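Local coordinates for proximal thread matrix protein 1 (Mytilus galloprovincialis, PDB 4CN9) that binds collagen as a matrix protein of the mussel byssus, is built from two von Willebrand factor type A domains, and carries zinc in a MIDAS motif, at residues A113-L116 with N117-K120; S153-G156 with A157-G160; V258-S262 with S263-A267; N271-Q274 with L275-N278. All coordinates share one frame; numbering follows the deposited sequence.

Contact 1: residues A113-L116 with N117-K120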
loop_
_atom_site.group_PDB
_atom_site.type_symbol
_atom_site.label_atom_id
_atom_site.label_comp_id
_atom_site.label_asym_id
_atom_site.label_seq_id
_atom_site.Cartn_x
_atom_site.Cartn_y
_atom_site.Cartn_z
ATOM N N ALA A 113 5.671 25.628 -4.693
ATOM C CA ALA A 113 4.737 26.746 -4.859
ATOM C C ALA A 113 4.586 27.477 -3.532
ATOM O O ALA A 113 4.667 28.702 -3.464
ATOM C CB ALA A 113 3.387 26.268 -5.368
ATOM N N PHE A 114 4.352 26.719 -2.472
ATOM C CA PHE A 114 4.375 27.271 -1.123
ATOM C C PHE A 114 4.580 26.128 -0.138
ATOM O O PHE A 114 4.147 24.997 -0.387
ATOM C CB PHE A 114 3.110 28.087 -0.806
ATOM C CG PHE A 114 1.810 27.340 -1.011
ATOM C CD1 PHE A 114 1.260 26.573 0.005
ATOM C CD2 PHE A 114 1.137 27.418 -2.222
ATOM C CE1 PHE A 114 0.066 25.892 -0.187
ATOM C CE2 PHE A 114 -0.043 26.752 -2.416
ATOM C CZ PHE A 114 -0.584 25.981 -1.397
ATOM N N PRO A 115 5.296 26.401 0.958
ATOM C CA PRO A 115 5.552 25.417 2.012
ATOM C C PRO A 115 4.370 25.244 2.973
ATOM O O PRO A 115 3.452 26.063 2.984
ATOM C CB PRO A 115 6.739 26.025 2.764
ATOM C CG PRO A 115 6.558 27.499 2.597
ATOM C CD PRO A 115 5.984 27.684 1.222
ATOM N N LEU A 116 4.418 24.182 3.776
ATOM C CA LEU A 116 3.412 23.919 4.810
ATOM C C LEU A 116 3.153 25.122 5.727
ATOM O O LEU A 116 2.026 25.357 6.142
ATOM C CB LEU A 116 3.851 22.726 5.673
ATOM C CG LEU A 116 3.846 21.356 4.986
ATOM C CD1 LEU A 116 4.704 20.389 5.783
ATOM C CD2 LEU A 116 2.431 20.808 4.825
ATOM N N ASN A 117 4.198 25.873 6.066
ATOM C CA ASN A 117 4.028 26.928 7.063
ATOM C C ASN A 117 3.697 28.299 6.486
ATOM O O ASN A 117 3.632 29.267 7.231
ATOM C CB ASN A 117 5.246 27.015 8.000
ATOM C CG ASN A 117 6.539 27.367 7.279
ATOM O OD1 ASN A 117 6.551 27.680 6.083
ATOM N ND2 ASN A 117 7.648 27.331 8.021
ATOM N N LYS A 118 3.468 28.388 5.174
ATOM C CA LYS A 118 3.209 29.691 4.544
ATOM C C LYS A 118 1.853 30.294 4.915
ATOM O O LYS A 118 1.776 31.458 5.297
ATOM C CB LYS A 118 3.311 29.600 3.027
ATOM C CG LYS A 118 3.131 30.938 2.293
ATOM C CD LYS A 118 4.378 31.778 2.363
ATOM C CE LYS A 118 4.490 32.732 1.177
ATOM N NZ LYS A 118 5.807 33.450 1.173
ATOM N N PHE A 119 0.785 29.511 4.780
ATOM C CA PHE A 119 -0.566 30.041 4.949
ATOM C C PHE A 119 -1.249 29.407 6.148
ATOM O O PHE A 119 -0.915 28.287 6.539
ATOM C CB PHE A 119 -1.403 29.807 3.691
ATOM C CG PHE A 119 -0.845 30.465 2.459
ATOM C CD1 PHE A 119 -0.717 31.844 2.389
ATOM C CD2 PHE A 119 -0.468 29.709 1.367
ATOM C CE1 PHE A 119 -0.213 32.452 1.253
ATOM C CE2 PHE A 119 0.022 30.305 0.225
ATOM C CZ PHE A 119 0.152 31.681 0.163
ATOM N N LYS A 120 -2.212 30.128 6.722
ATOM C CA LYS A 120 -2.801 29.748 7.996
ATOM C C LYS A 120 -4.325 29.578 7.945
ATOM O O LYS A 120 -4.931 29.173 8.934
ATOM C CB LYS A 120 -2.415 30.786 9.050
ATOM C CG LYS A 120 -0.904 30.901 9.266
ATOM C CD LYS A 120 -0.447 30.019 10.424
ATOM C CE LYS A 120 1.032 30.210 10.754
ATOM N NZ LYS A 120 1.936 29.440 9.853
HETATM O O HOH W 1 0.634 26.975 3.567
HETATM O O HOH W 2 -0.749 25.299 5.660
#
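Phe-119 lays the CD2-CE2 edge of its ring over one face of Phe-114. The nearest atoms are Phe-119 CE2 and Phe-114 CG, 3.7 Å apart, with CE2 offset toward the rim of the Phe-114 ring. Centroids of the Phe-114 and Phe-119 rings lie 5.2 Å apart and the planes meet at 66°, which makes this a T-shaped pair. Phe-114 presents that face because its CG is held between the backbone N and the carbonyl carbon (chi1 55°). The Phe-119 ring is covered in turn by its chain neighbour, since Lys-118 CG stands 3.6 Å above the ring centre before the rest of the lysine chain leads outward.

Between the rings the backbone makes a type I beta turn from Pro-115 to Lys-118, closed by Lys-118 N on Pro-115 O at 3.2 Å and an N-H...O angle of 167°. The turn follows a classic beta bulge, in which Ala-113 and Phe-114 both face Val-103 of the adjoining strand 100-106, at the margin of the first von Willebrand factor type A sheet. Ile-125 of helix 122-130 touches both phenylalanines.

On its polar side the turn is hydrated. Water 1 accepts from Phe-119 N at 2.8 Å and lies 3.0 Å from Pro-115 O, a probable second bond. Pro-115 also meets the next side chain but one, with CG 3.5 Å from Asn-117 OD1. Lys-120 NZ curls back to Asn-117 O in a weak hydrogen bond.

Contact 2: residues S153-G156 with A157-G160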
loop_
_atom_site.group_PDB
_atom_site.type_symbol
_atom_site.label_atom_id
_atom_site.label_comp_id
_atom_site.label_asym_id
_atom_site.label_seq_id
_atom_site.Cartn_x
_atom_site.Cartn_y
_atom_site.Cartn_z
ATOM N N SER A 153 10.136 19.368 1.809
ATOM C CA SER A 153 8.731 19.699 2.076
ATOM C C SER A 153 8.275 19.364 3.487
ATOM O O SER A 153 7.452 20.085 4.056
ATOM C CB SER A 153 7.813 18.997 1.082
ATOM O OG SER A 153 8.170 19.302 -0.237
ATOM N N PHE A 154 8.774 18.262 4.038
ATOM C CA PHE A 154 8.406 17.855 5.389
ATOM C C PHE A 154 9.444 18.260 6.422
ATOM O O PHE A 154 9.339 17.874 7.590
ATOM C CB PHE A 154 8.184 16.344 5.439
ATOM C CG PHE A 154 6.894 15.909 4.815
ATOM C CD1 PHE A 154 5.678 16.253 5.397
ATOM C CD2 PHE A 154 6.885 15.183 3.646
ATOM C CE1 PHE A 154 4.472 15.851 4.822
ATOM C CE2 PHE A 154 5.685 14.776 3.071
ATOM C CZ PHE A 154 4.479 15.121 3.658
ATOM N N SER A 155 10.438 19.058 6.019
ATOM C CA SER A 155 11.486 19.452 6.971
ATOM C C SER A 155 10.967 20.472 7.977
ATOM O O SER A 155 10.027 21.215 7.695
ATOM C CB SER A 155 12.728 19.999 6.248
ATOM O OG SER A 155 12.480 21.255 5.625
ATOM N N GLY A 156 11.590 20.499 9.152
ATOM C CA GLY A 156 11.340 21.539 10.131
ATOM C C GLY A 156 11.343 22.929 9.517
ATOM O O GLY A 156 10.518 23.768 9.857
ATOM N N ALA A 157 12.268 23.176 8.601
ATOM C CA ALA A 157 12.434 24.511 8.021
ATOM C C ALA A 157 11.204 24.969 7.227
ATOM O O ALA A 157 10.975 26.173 7.082
ATOM C CB ALA A 157 13.667 24.541 7.137
ATOM N N GLU A 158 10.424 24.022 6.702
ATOM C CA GLU A 158 9.222 24.362 5.933
ATOM C C GLU A 158 7.934 24.129 6.732
ATOM O O GLU A 158 6.836 24.258 6.191
ATOM C CB GLU A 158 9.175 23.590 4.600
ATOM C CG GLU A 158 10.325 23.939 3.643
ATOM C CD GLU A 158 10.045 23.577 2.178
ATOM O OE1 GLU A 158 8.877 23.300 1.806
ATOM O OE2 GLU A 158 11.009 23.585 1.387
ATOM N N GLY A 159 8.066 23.781 8.012
ATOM C CA GLY A 159 6.910 23.644 8.883
ATOM C C GLY A 159 6.510 22.216 9.220
ATOM O O GLY A 159 5.530 21.986 9.935
ATOM N N GLY A 160 7.263 21.248 8.720
ATOM C CA GLY A 160 6.955 19.854 8.973
ATOM C C GLY A 160 7.688 19.341 10.196
ATOM O O GLY A 160 8.429 20.083 10.829
HETATM O O HOH W 3 6.555 22.371 2.816
HETATM O O HOH W 4 8.167 22.212 -0.429
#
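The carbonyl of Ser-155 anchors a Schellman motif that ends a short 3-10 segment, its O accepting from Gly-160 N at 2.9 Å in the 6-to-1 bond while Gly-159 N meets Gly-156 O at 3.1 Å in the 5-to-2 bond. Ser-155 O also takes Glu-158 N at 3.0 Å, from the opposite face of its plane to Gly-160 N. Two glycines suit this path: Gly-159 has the positive phi of the motif (106°), and a CB on Gly-160 would run into Phe-154 O, which instead receives a CA-H...O contact from Gly-160 CA at 3.4 Å.

Among the side chains, Glu-158 reaches farthest. Its CG lies opposite the carbonyl carbon (chi1 -64°) and the chain is extended beyond it, so the carboxylate returns alongside Ser-153, with Glu-158 OE1 3.6 Å from Ser-153 CA. Two waters complete the link. Water 3 donates to Glu-158 OE1 at 2.7 Å and also to Ser-153 O, while water 4 donates to Glu-158 OE1 at 2.6 Å and bonds Ser-153 OG. Ser-155 OG is hydrogen-bonded to Asn-152 O.

This loop leaves helix 142-153 and leads to strand 166-173 of the first von Willebrand factor type A domain, and Phe-154 packs inward on Ile-57 and Val-169. Replacing Glu-158 with an alanine would probably leave both waters without their shared acceptor and break the bridge to Ser-153.

OE1 thus gathers two water protons, and these two donors are consistent with a carboxylate that stays ionised.

Contact 3: residues V258-S262 with S263-A267; sequences VFDAS and SSINA
Asp-260 and Ile-265 run antiparallel alongside one another, and here the packing is tight: Ile-265 CD1 lies 3.6 Å from Asp-260 CG, against the carboxylate carbon. The approach of the same CD1 to Asp-260 O is unusually short and its reading doubtful. That carbonyl oxygen is buried and has no polar partner in the model.

The carboxylate is fixed from two sides. With CG opposite the backbone N (chi1 -176°), Asp-260 OD1 accepts from Ser-262 N at 2.8 Å, nearly straight on the C-O bond, which forms an Asx turn; OD2 accepts from Asp-370 N. Ser-262 repeats the pattern as an ST turn, its OG taking Ser-264 N at 2.9 Å with an N-H...O angle of 167°. Beyond it Ile-265 N reaches Ser-262 O at 3.2 Å, closing a type I turn.

The other side is looser. Water 5 donates to Ser-262 O at 2.8 Å and accepts from Asn-266 N at 2.8 Å, spanning the turn, and Ser-263 is partly exposed.

An alanine in place of Asp-260 is likely to strand the backbone N-H groups of Ser-262 and Asp-370 and deprive Ile-265 CD1 of the carboxylate it rests on.

Asp-260, Ser-262 and Ser-264 spell the DxSxS signature of a MIDAS at the end of strand 253-260, matching Asp-61 and the zinc ligands Ser-63 and Ser-65 of the first domain. No zinc is bound here; Ser-264 OG is instead held by Asp-370 OD2, a residue that probably corresponds to the zinc ligand Asp-174, so the arrangement resembles a MIDAS without its metal.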
loop_
_atom_site.group_PDB
_atom_site.type_symbol
_atom_site.label_atom_id
_atom_site.label_comp_id
_atom_site.label_asym_id
_atom_site.label_seq_id
_atom_site.Cartn_x
_atom_site.Cartn_y
_atom_site.Cartn_z
ATOM N N VAL A 258 -1.180 -18.751 3.470
ATOM C CA VAL A 258 -1.479 -19.483 2.256
ATOM C C VAL A 258 -0.145 -19.985 1.758
ATOM O O VAL A 258 0.649 -19.209 1.206
ATOM C CB VAL A 258 -2.124 -18.577 1.210
ATOM C CG1 VAL A 258 -2.398 -19.349 -0.073
ATOM C CG2 VAL A 258 -3.416 -17.962 1.774
ATOM N N PHE A 259 0.139 -21.259 1.995
ATOM C CA PHE A 259 1.474 -21.752 1.700
ATOM C C PHE A 259 1.611 -23.050 0.905
ATOM O O PHE A 259 0.746 -23.923 0.903
ATOM C CB PHE A 259 2.326 -21.808 2.960
ATOM C CG PHE A 259 1.929 -22.841 3.954
ATOM C CD1 PHE A 259 2.471 -24.126 3.901
ATOM C CD2 PHE A 259 1.092 -22.518 5.018
ATOM C CE1 PHE A 259 2.131 -25.083 4.854
ATOM C CE2 PHE A 259 0.752 -23.467 5.977
ATOM C CZ PHE A 259 1.272 -24.752 5.898
ATOM N N ASP A 260 2.750 -23.092 0.220
ATOM C CA ASP A 260 3.189 -24.140 -0.669
ATOM C C ASP A 260 3.363 -25.436 0.108
ATOM O O ASP A 260 4.054 -25.468 1.128
ATOM C CB ASP A 260 4.520 -23.663 -1.259
ATOM C CG ASP A 260 5.108 -24.590 -2.289
ATOM O OD1 ASP A 260 4.617 -25.722 -2.494
ATOM O OD2 ASP A 260 6.110 -24.145 -2.906
ATOM N N ALA A 261 2.712 -26.494 -0.366
ATOM C CA ALA A 261 2.847 -27.821 0.242
ATOM C C ALA A 261 3.260 -28.866 -0.791
ATOM O O ALA A 261 3.055 -30.062 -0.591
ATOM C CB ALA A 261 1.551 -28.233 0.934
ATOM N N SER A 262 3.850 -28.388 -1.882
ATOM C CA SER A 262 4.410 -29.219 -2.945
ATOM C C SER A 262 5.560 -30.111 -2.474
ATOM O O SER A 262 6.282 -29.784 -1.533
ATOM C CB SER A 262 4.939 -28.310 -4.064
ATOM O OG SER A 262 5.817 -29.019 -4.925
ATOM N N SER A 263 5.735 -31.235 -3.157
ATOM C CA SER A 263 6.789 -32.183 -2.836
ATOM C C SER A 263 8.147 -31.573 -3.133
ATOM O O SER A 263 9.172 -32.083 -2.702
ATOM C CB SER A 263 6.617 -33.453 -3.673
ATOM O OG SER A 263 6.722 -33.136 -5.049
ATOM N N SER A 264 8.148 -30.470 -3.871
ATOM C CA SER A 264 9.382 -29.811 -4.249
ATOM C C SER A 264 10.080 -29.173 -3.053
ATOM O O SER A 264 11.290 -28.973 -3.082
ATOM C CB SER A 264 9.106 -28.724 -5.290
ATOM O OG SER A 264 8.703 -27.514 -4.664
ATOM N N ILE A 265 9.323 -28.837 -2.011
ATOM C CA ILE A 265 9.894 -28.088 -0.899
ATOM C C ILE A 265 11.029 -28.855 -0.232
ATOM O O ILE A 265 12.062 -28.276 0.066
ATOM C CB ILE A 265 8.845 -27.705 0.146
ATOM C CG1 ILE A 265 7.900 -26.654 -0.445
ATOM C CG2 ILE A 265 9.521 -27.147 1.410
ATOM C CD1 ILE A 265 6.825 -26.207 0.489
ATOM N N ASN A 266 10.832 -30.150 -0.007
ATOM C CA ASN A 266 11.832 -30.956 0.691
ATOM C C ASN A 266 12.761 -31.717 -0.233
ATOM O O ASN A 266 13.386 -32.680 0.198
ATOM C CB ASN A 266 11.155 -31.937 1.641
ATOM C CG ASN A 266 10.833 -31.317 2.972
ATOM O OD1 ASN A 266 11.234 -30.191 3.249
ATOM N ND2 ASN A 266 10.100 -32.042 3.804
ATOM N N ALA A 267 12.866 -31.278 -1.487
ATOM C CA ALA A 267 13.685 -31.972 -2.487
ATOM C C ALA A 267 15.187 -31.805 -2.253
ATOM O O ALA A 267 15.934 -32.783 -2.261
ATOM C CB ALA A 267 13.324 -31.496 -3.896
HETATM O O HOH W 5 8.143 -30.991 0.158
#

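Contact 4: residues N271-Q274 with L275-N278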
loop_
_atom_site.group_PDB
_atom_site.type_symbol
_atom_site.label_atom_id
_atom_site.label_comp_id
_atom_site.label_asym_id
_atom_site.label_seq_id
_atom_site.Cartn_x
_atom_site.Cartn_y
_atom_site.Cartn_z
ATOM N N ASN A 271 14.801 -30.566 5.716
ATOM C CA ASN A 271 14.395 -29.632 6.763
ATOM C C ASN A 271 13.480 -28.506 6.286
ATOM O O ASN A 271 12.931 -27.793 7.109
ATOM C CB ASN A 271 15.606 -28.920 7.378
ATOM C CG ASN A 271 16.581 -29.862 8.029
ATOM O OD1 ASN A 271 16.355 -30.334 9.148
ATOM N ND2 ASN A 271 17.706 -30.113 7.346
ATOM N N ASN A 272 13.352 -28.316 4.979
ATOM C CA ASN A 272 12.759 -27.074 4.473
ATOM C C ASN A 272 11.343 -26.853 4.989
ATOM O O ASN A 272 10.994 -25.759 5.443
ATOM C CB ASN A 272 12.779 -27.045 2.944
ATOM C CG ASN A 272 14.161 -26.734 2.384
ATOM O OD1 ASN A 272 15.029 -26.246 3.100
ATOM N ND2 ASN A 272 14.357 -26.997 1.102
ATOM N N TYR A 273 10.537 -27.899 4.928
ATOM C CA TYR A 273 9.127 -27.780 5.243
ATOM C C TYR A 273 8.962 -27.431 6.716
ATOM O O TYR A 273 8.138 -26.593 7.072
ATOM C CB TYR A 273 8.425 -29.086 4.894
ATOM C CG TYR A 273 6.924 -29.001 4.822
ATOM C CD1 TYR A 273 6.289 -28.160 3.916
ATOM C CD2 TYR A 273 6.142 -29.773 5.660
ATOM C CE1 TYR A 273 4.897 -28.101 3.856
ATOM C CE2 TYR A 273 4.780 -29.731 5.603
ATOM C CZ TYR A 273 4.159 -28.893 4.710
ATOM O OH TYR A 273 2.787 -28.870 4.697
ATOM N N GLN A 274 9.761 -28.046 7.586
ATOM C CA GLN A 274 9.695 -27.687 9.001
ATOM C C GLN A 274 10.201 -26.271 9.261
ATOM O O GLN A 274 9.717 -25.589 10.164
ATOM C CB GLN A 274 10.482 -28.672 9.865
ATOM C CG GLN A 274 10.271 -28.443 11.359
ATOM C CD GLN A 274 8.826 -28.653 11.763
ATOM O OE1 GLN A 274 8.175 -29.593 11.301
ATOM N NE2 GLN A 274 8.307 -27.768 12.606
ATOM N N LEU A 275 11.201 -25.837 8.500
ATOM C CA LEU A 275 11.708 -24.476 8.646
ATOM C C LEU A 275 10.593 -23.471 8.314
ATOM O O LEU A 275 10.408 -22.460 8.999
ATOM C CB LEU A 275 12.940 -24.256 7.768
ATOM C CG LEU A 275 14.253 -24.888 8.258
ATOM C CD1 LEU A 275 15.329 -24.764 7.198
ATOM C CD2 LEU A 275 14.716 -24.257 9.568
ATOM N N MET A 276 9.828 -23.776 7.273
ATOM C CA MET A 276 8.706 -22.936 6.884
ATOM C C MET A 276 7.609 -22.927 7.956
ATOM O O MET A 276 7.071 -21.869 8.301
ATOM C CB MET A 276 8.155 -23.404 5.522
ATOM C CG MET A 276 7.067 -22.508 4.944
ATOM S SD MET A 276 6.434 -23.168 3.366
ATOM C CE MET A 276 5.799 -24.735 3.913
ATOM N N LYS A 277 7.291 -24.090 8.513
ATOM C CA LYS A 277 6.329 -24.143 9.609
ATOM C C LYS A 277 6.799 -23.327 10.815
ATOM O O LYS A 277 6.009 -22.602 11.430
ATOM C CB LYS A 277 6.064 -25.585 10.028
ATOM C CG LYS A 277 5.302 -26.399 9.010
ATOM C CD LYS A 277 5.285 -27.861 9.437
ATOM C CE LYS A 277 4.245 -28.652 8.694
ATOM N NZ LYS A 277 4.338 -30.109 9.049
ATOM N N ASN A 278 8.082 -23.433 11.162
ATOM C CA ASN A 278 8.602 -22.688 12.303
ATOM C C ASN A 278 8.478 -21.187 12.069
ATOM O O ASN A 278 8.204 -20.431 12.992
ATOM C CB ASN A 278 10.060 -23.048 12.585
ATOM C CG ASN A 278 10.229 -24.461 13.141
ATOM O OD1 ASN A 278 9.255 -25.154 13.453
ATOM N ND2 ASN A 278 11.480 -24.883 13.284
#
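Met-276 CE and Lys-277 CE approach the Tyr-273 ring obliquely, both from the same side of its plane. Met-276 CE comes in by CD1 and CE1, 3.5 Å from Tyr-273 CD1, and Lys-277 CE by CD2 and CE2, 3.3 Å from Tyr-273 CE2. Met-276 reaches the ring because its chain, extended as far as SD, bends at the last torsion (chi3 61°).

On the outer surface Gln-274 NE2 donates to Asn-278 OD1 at 2.9 Å. The amide planes stand 60° apart: OD1 lies close to the plane of the Gln-274 amide, whereas NE2 sits above the carbonyl plane of Asn-278. Leu-275 folds back over the preceding turn, its CG 3.4 Å from Asn-271 O.

These spacings follow from the i to i+4 backbone bonds of helix 272-285, such as Met-276 N to Asn-272 O at 2.9 Å and Lys-277 N to Tyr-273 O at 3.0 Å. The helix is the connection in the beta-alpha-beta unit of strands 253-260 and 295-302, and Phe-259 of the first strand packs on both Tyr-273 and Met-276.

A second shell sets the polar ends. Lys-277 NZ, held in an extended chain, donates to the carbonyl oxygens of Val-328 and Asp-326, and Tyr-273 OH makes a weak bond to the former. Gln-274 NE2 has a further acceptor in Asp-326 OD1, while Asn-278 OD1 also receives Lys-281 NZ.

Contacts 1 to 4 come in series along the chain, two in each von Willebrand factor type A domain. Contacts 1 and 2 have centres about 10 Å apart and touch, with Asn-117 N at 3.1 Å from Glu-158 O, a probable hydrogen bond; contact 1 is in the loop between strand 110-112 and helix 122-130, contact 2 in the loop between helix 142-153 and strand 166-173. Contacts 3 and 4, also with centres about 10 Å apart, belong to one beta-alpha-beta unit, where Ile-265 O meets Asn-272 ND2 at 2.8 Å, again probably bonded. Contact 1 lies about 55 Å from contact 3, centre to centre, on opposite sides of the chain's centre. Each pair therefore describes local structure of its own domain.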